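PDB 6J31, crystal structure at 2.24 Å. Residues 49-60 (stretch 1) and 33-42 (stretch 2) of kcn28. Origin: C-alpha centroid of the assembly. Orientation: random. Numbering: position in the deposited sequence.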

# COMPACT_ATOMS: atom_id res chain seq x y z
N GLU A 49 9.06 10.98 -12.91
CA GLU A 49 9.85 11.59 -11.85
C GLU A 49 10.88 10.60 -11.30
O GLU A 49 11.96 11.00 -10.85
CB GLU A 49 8.93 12.10 -10.74
CG GLU A 49 9.50 13.28 -9.97
CD GLU A 49 10.55 12.91 -8.95
OE1 GLU A 49 10.45 11.81 -8.37
OE2 GLU A 49 11.49 13.71 -8.76
N THR A 50 10.56 9.30 -11.37
CA THR A 50 11.48 8.26 -10.94
C THR A 50 12.74 8.19 -11.80
O THR A 50 13.75 7.62 -11.37
CB THR A 50 10.72 6.92 -10.92
OG1 THR A 50 11.08 6.16 -9.76
CG2 THR A 50 11.02 6.11 -12.14
N GLY A 51 12.70 8.74 -13.02
CA GLY A 51 13.82 8.64 -13.93
C GLY A 51 13.77 7.46 -14.87
O GLY A 51 14.63 7.35 -15.75
N ALA A 52 12.80 6.57 -14.71
CA ALA A 52 12.69 5.45 -15.62
C ALA A 52 11.97 5.87 -16.90
O ALA A 52 11.27 6.89 -16.95
CB ALA A 52 11.95 4.28 -14.96
N GLU A 53 12.15 5.06 -17.93
CA GLU A 53 11.53 5.29 -19.22
C GLU A 53 10.07 4.85 -19.15
O GLU A 53 9.79 3.67 -18.92
CB GLU A 53 12.30 4.50 -20.27
CG GLU A 53 12.26 5.00 -21.69
CD GLU A 53 13.17 4.17 -22.59
OE1 GLU A 53 14.33 3.92 -22.20
OE2 GLU A 53 12.72 3.75 -23.68
N LEU A 54 9.15 5.79 -19.32
CA LEU A 54 7.73 5.45 -19.27
C LEU A 54 7.32 4.65 -20.50
O LEU A 54 7.54 5.07 -21.64
CB LEU A 54 6.87 6.71 -19.16
CG LEU A 54 5.38 6.47 -19.40
CD1 LEU A 54 4.75 5.62 -18.30
CD2 LEU A 54 4.63 7.79 -19.56
N VAL A 55 6.70 3.50 -20.26
CA VAL A 55 6.15 2.66 -21.32
C VAL A 55 4.64 2.67 -21.15
O VAL A 55 4.12 1.94 -20.29
CB VAL A 55 6.74 1.24 -21.26
CG1 VAL A 55 6.11 0.33 -22.31
CG2 VAL A 55 8.25 1.29 -21.43
N PRO A 56 3.90 3.48 -21.90
CA PRO A 56 2.47 3.62 -21.63
C PRO A 56 1.67 2.43 -22.12
O PRO A 56 1.95 1.84 -23.17
CB PRO A 56 2.09 4.89 -22.41
CG PRO A 56 3.05 4.89 -23.57
CD PRO A 56 4.35 4.35 -23.01
N TYR A 57 0.68 2.04 -21.32
CA TYR A 57 -0.34 1.09 -21.72
C TYR A 57 -1.65 1.54 -21.10
O TYR A 57 -1.68 2.24 -20.09
CB TYR A 57 0.01 -0.35 -21.29
CG TYR A 57 -0.26 -0.68 -19.83
CD1 TYR A 57 -1.53 -1.06 -19.41
CD2 TYR A 57 0.75 -0.60 -18.88
CE1 TYR A 57 -1.78 -1.35 -18.08
CE2 TYR A 57 0.50 -0.90 -17.55
CZ TYR A 57 -0.77 -1.27 -17.15
OH TYR A 57 -1.04 -1.56 -15.84
N THR A 58 -2.75 1.12 -21.72
CA THR A 58 -4.08 1.53 -21.29
C THR A 58 -4.59 0.56 -20.24
O THR A 58 -4.77 -0.63 -20.51
CB THR A 58 -5.05 1.61 -22.47
OG1 THR A 58 -4.57 2.59 -23.40
CG2 THR A 58 -6.45 1.98 -22.00
N SER A 59 -4.82 1.07 -19.03
CA SER A 59 -5.34 0.27 -17.94
C SER A 59 -6.85 0.18 -18.02
O SER A 59 -7.53 1.13 -18.41
CB SER A 59 -4.94 0.88 -16.59
OG SER A 59 -5.57 0.21 -15.52
N ALA A 60 -7.38 -0.99 -17.67
CA ALA A 60 -8.82 -1.18 -17.54
C ALA A 60 -9.30 -0.95 -16.11
O ALA A 60 -10.50 -1.03 -15.86
CB ALA A 60 -9.22 -2.58 -18.01
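Stretch 2 (33-42) HRVTYANDPS

The pairing of these two parallel strands is carried past its own end by a side chain. Beyond the last beta bridge, the carboxylate of Asp-40 takes over the role of a backbone acceptor: Ser-59 N donates to Asp-40 OD2 at 2.9 Å. A water extends this link, donating to Asp-40 OD2 at 2.9 Å and to Ser-59 O at 3.0 Å.

Stretch 2 is extended from Arg-34 to Asn-39 and runs in the same direction as the strand Glu-53 to Pro-56. The strand axes come within 4.4 Å and cross at -31°. After Asn-39 the chain leaves the strand, and Pro-41 and Ser-42 begin a 3-10 segment.

The register is simple. Glu-53 lies beside Thr-36, Leu-54 beside Tyr-37, Val-55 beside Ala-38 and Pro-56 beside Asn-39. Glu-53 CA is 4.4 Å from Thr-36 CA, Leu-54 CA 5.0 Å from Tyr-37 CA, Val-55 CA 4.3 Å from Ala-38 CA and Pro-56 CA 5.4 Å from Asn-39 CA.

The hydrogen bonds follow the parallel pattern, in which one residue bonds to two neighbours on the other strand. Glu-53 N donates to Val-35 O at 2.8 Å, and Tyr-37 N returns a bond to Glu-53 O at 2.6 Å. Val-55 repeats the arrangement: Val-55 N donates to Tyr-37 O at 2.7 Å, and Asn-39 N donates to Val-55 O at 3.2 Å. The last of these is the most bent, with an angle of 144° at the hydrogen. Tyr-57 N then donates to Asn-39 O at 3.3 Å. Pro-56 has no amide hydrogen to give, but it falls at a position where the ladder asks for none. Its CA instead makes a CA-H...O contact with Asn-39 O at 3.4 Å. A similar contact joins Ala-38 CA to Val-55 O at 3.1 Å.

Side chains alternate between the two faces of the sheet. Glu-53, Val-55, Thr-36 and Ala-38 share one face. There Val-55 CB lies 4.0 Å from Ala-38 CB, and Val-55 CG2 lies 3.8 Å from Thr-36 CB. Glu-53 reaches back to Arg-34 in a salt bridge, with Arg-34 NE 3.5 Å from Glu-53 OE1. The hydrogen bond within it is weak. Leu-54, Pro-56, Tyr-37 and Asn-39 occupy the other face.

Before the strand, Ala-52 packs its small side chain against stretch 2. Its CB is 3.8 Å from Val-35 CG1 and also 3.8 Å from Tyr-37 CB. Gly-51, just ahead, has a positive phi of 92°. Thr-50 CG2 approaches the edge of the Tyr-37 ring, 4.4 Å from Tyr-37 CD2.

At the far end, Tyr-57 brings its ring back over stretch 2. Asp-40 N lies over one face of the ring, and Ala-38 O is at its edge, 3.9 Å from Tyr-57 CE2. Pro-56 CB packs 3.8 Å from Pro-41 CG. Asp-40 is also held within its own stretch: Ser-42 N donates to Asp-40 OD1 at 2.8 Å, while Asp-40 OD2 faces Ser-59. Together the stretches bury 729 Å².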

# COMPACT_ATOMS: atom_id res chain seq x y z
N HIS A 33 21.56 1.44 -14.50
CA HIS A 33 20.79 0.52 -15.31
C HIS A 33 19.79 1.26 -16.19
O HIS A 33 19.34 2.37 -15.88
CB HIS A 33 20.02 -0.47 -14.43
CG HIS A 33 20.89 -1.32 -13.57
ND1 HIS A 33 21.77 -2.25 -14.09
CD2 HIS A 33 21.00 -1.41 -12.22
CE1 HIS A 33 22.40 -2.86 -13.11
NE2 HIS A 33 21.95 -2.37 -11.96
N ARG A 34 19.42 0.62 -17.29
CA ARG A 34 18.32 1.11 -18.11
C ARG A 34 17.03 0.53 -17.56
O ARG A 34 16.81 -0.69 -17.62
CB ARG A 34 18.50 0.73 -19.58
CG ARG A 34 17.33 1.20 -20.42
CD ARG A 34 17.25 0.51 -21.76
NE ARG A 34 16.06 0.93 -22.49
CZ ARG A 34 15.46 0.19 -23.41
NH1 ARG A 34 15.96 -1.00 -23.73
NH2 ARG A 34 14.38 0.64 -24.03
N VAL A 35 16.18 1.39 -17.01
CA VAL A 35 14.93 0.97 -16.39
C VAL A 35 13.77 1.51 -17.22
O VAL A 35 13.69 2.73 -17.47
CB VAL A 35 14.83 1.46 -14.93
CG1 VAL A 35 13.56 0.92 -14.28
CG2 VAL A 35 16.05 1.02 -14.16
N THR A 36 12.91 0.62 -17.68
CA THR A 36 11.65 1.01 -18.30
C THR A 36 10.52 0.72 -17.32
O THR A 36 10.59 -0.24 -16.55
CB THR A 36 11.41 0.27 -19.63
OG1 THR A 36 11.46 -1.14 -19.42
CG2 THR A 36 12.49 0.67 -20.64
N TYR A 37 9.51 1.57 -17.33
CA TYR A 37 8.41 1.48 -16.38
C TYR A 37 7.10 1.53 -17.16
O TYR A 37 6.73 2.58 -17.69
CB TYR A 37 8.50 2.62 -15.35
CG TYR A 37 7.63 2.46 -14.12
CD1 TYR A 37 6.49 1.66 -14.13
CD2 TYR A 37 7.96 3.10 -12.94
CE1 TYR A 37 5.71 1.52 -13.01
CE2 TYR A 37 7.18 2.96 -11.81
CZ TYR A 37 6.06 2.17 -11.85
OH TYR A 37 5.29 2.03 -10.72
N ALA A 38 6.40 0.40 -17.20
CA ALA A 38 5.13 0.29 -17.90
C ALA A 38 4.00 0.61 -16.94
O ALA A 38 3.87 -0.03 -15.89
CB ALA A 38 4.95 -1.10 -18.50
N ASN A 39 3.19 1.60 -17.29
CA ASN A 39 2.04 1.96 -16.47
C ASN A 39 1.10 2.82 -17.31
O ASN A 39 1.45 3.28 -18.40
CB ASN A 39 2.46 2.68 -15.19
CG ASN A 39 1.53 2.40 -14.04
OD1 ASN A 39 0.32 2.21 -14.23
ND2 ASN A 39 2.08 2.33 -12.83
N ASP A 40 -0.10 3.04 -16.77
CA ASP A 40 -1.09 3.86 -17.45
C ASP A 40 -0.60 5.31 -17.53
O ASP A 40 0.06 5.80 -16.60
CB ASP A 40 -2.42 3.79 -16.72
CG ASP A 40 -3.56 4.47 -17.48
OD1 ASP A 40 -3.59 5.72 -17.50
OD2 ASP A 40 -4.42 3.76 -18.03
N PRO A 41 -0.87 6.01 -18.63
CA PRO A 41 -0.40 7.40 -18.74
C PRO A 41 -0.96 8.33 -17.68
O PRO A 41 -0.39 9.40 -17.45
CB PRO A 41 -0.87 7.82 -20.14
CG PRO A 41 -0.99 6.54 -20.89
CD PRO A 41 -1.48 5.55 -19.89
N SER A 42 -2.04 7.94 -16.99
CA SER A 42 -2.58 8.81 -15.95
C SER A 42 -1.59 9.06 -14.82
O SER A 42 -1.74 10.05 -14.09
CB SER A 42 -3.87 8.21 -15.40
OG SER A 42 -3.62 6.97 -14.77
O HOH W 1 -7.14 4.04 -18.92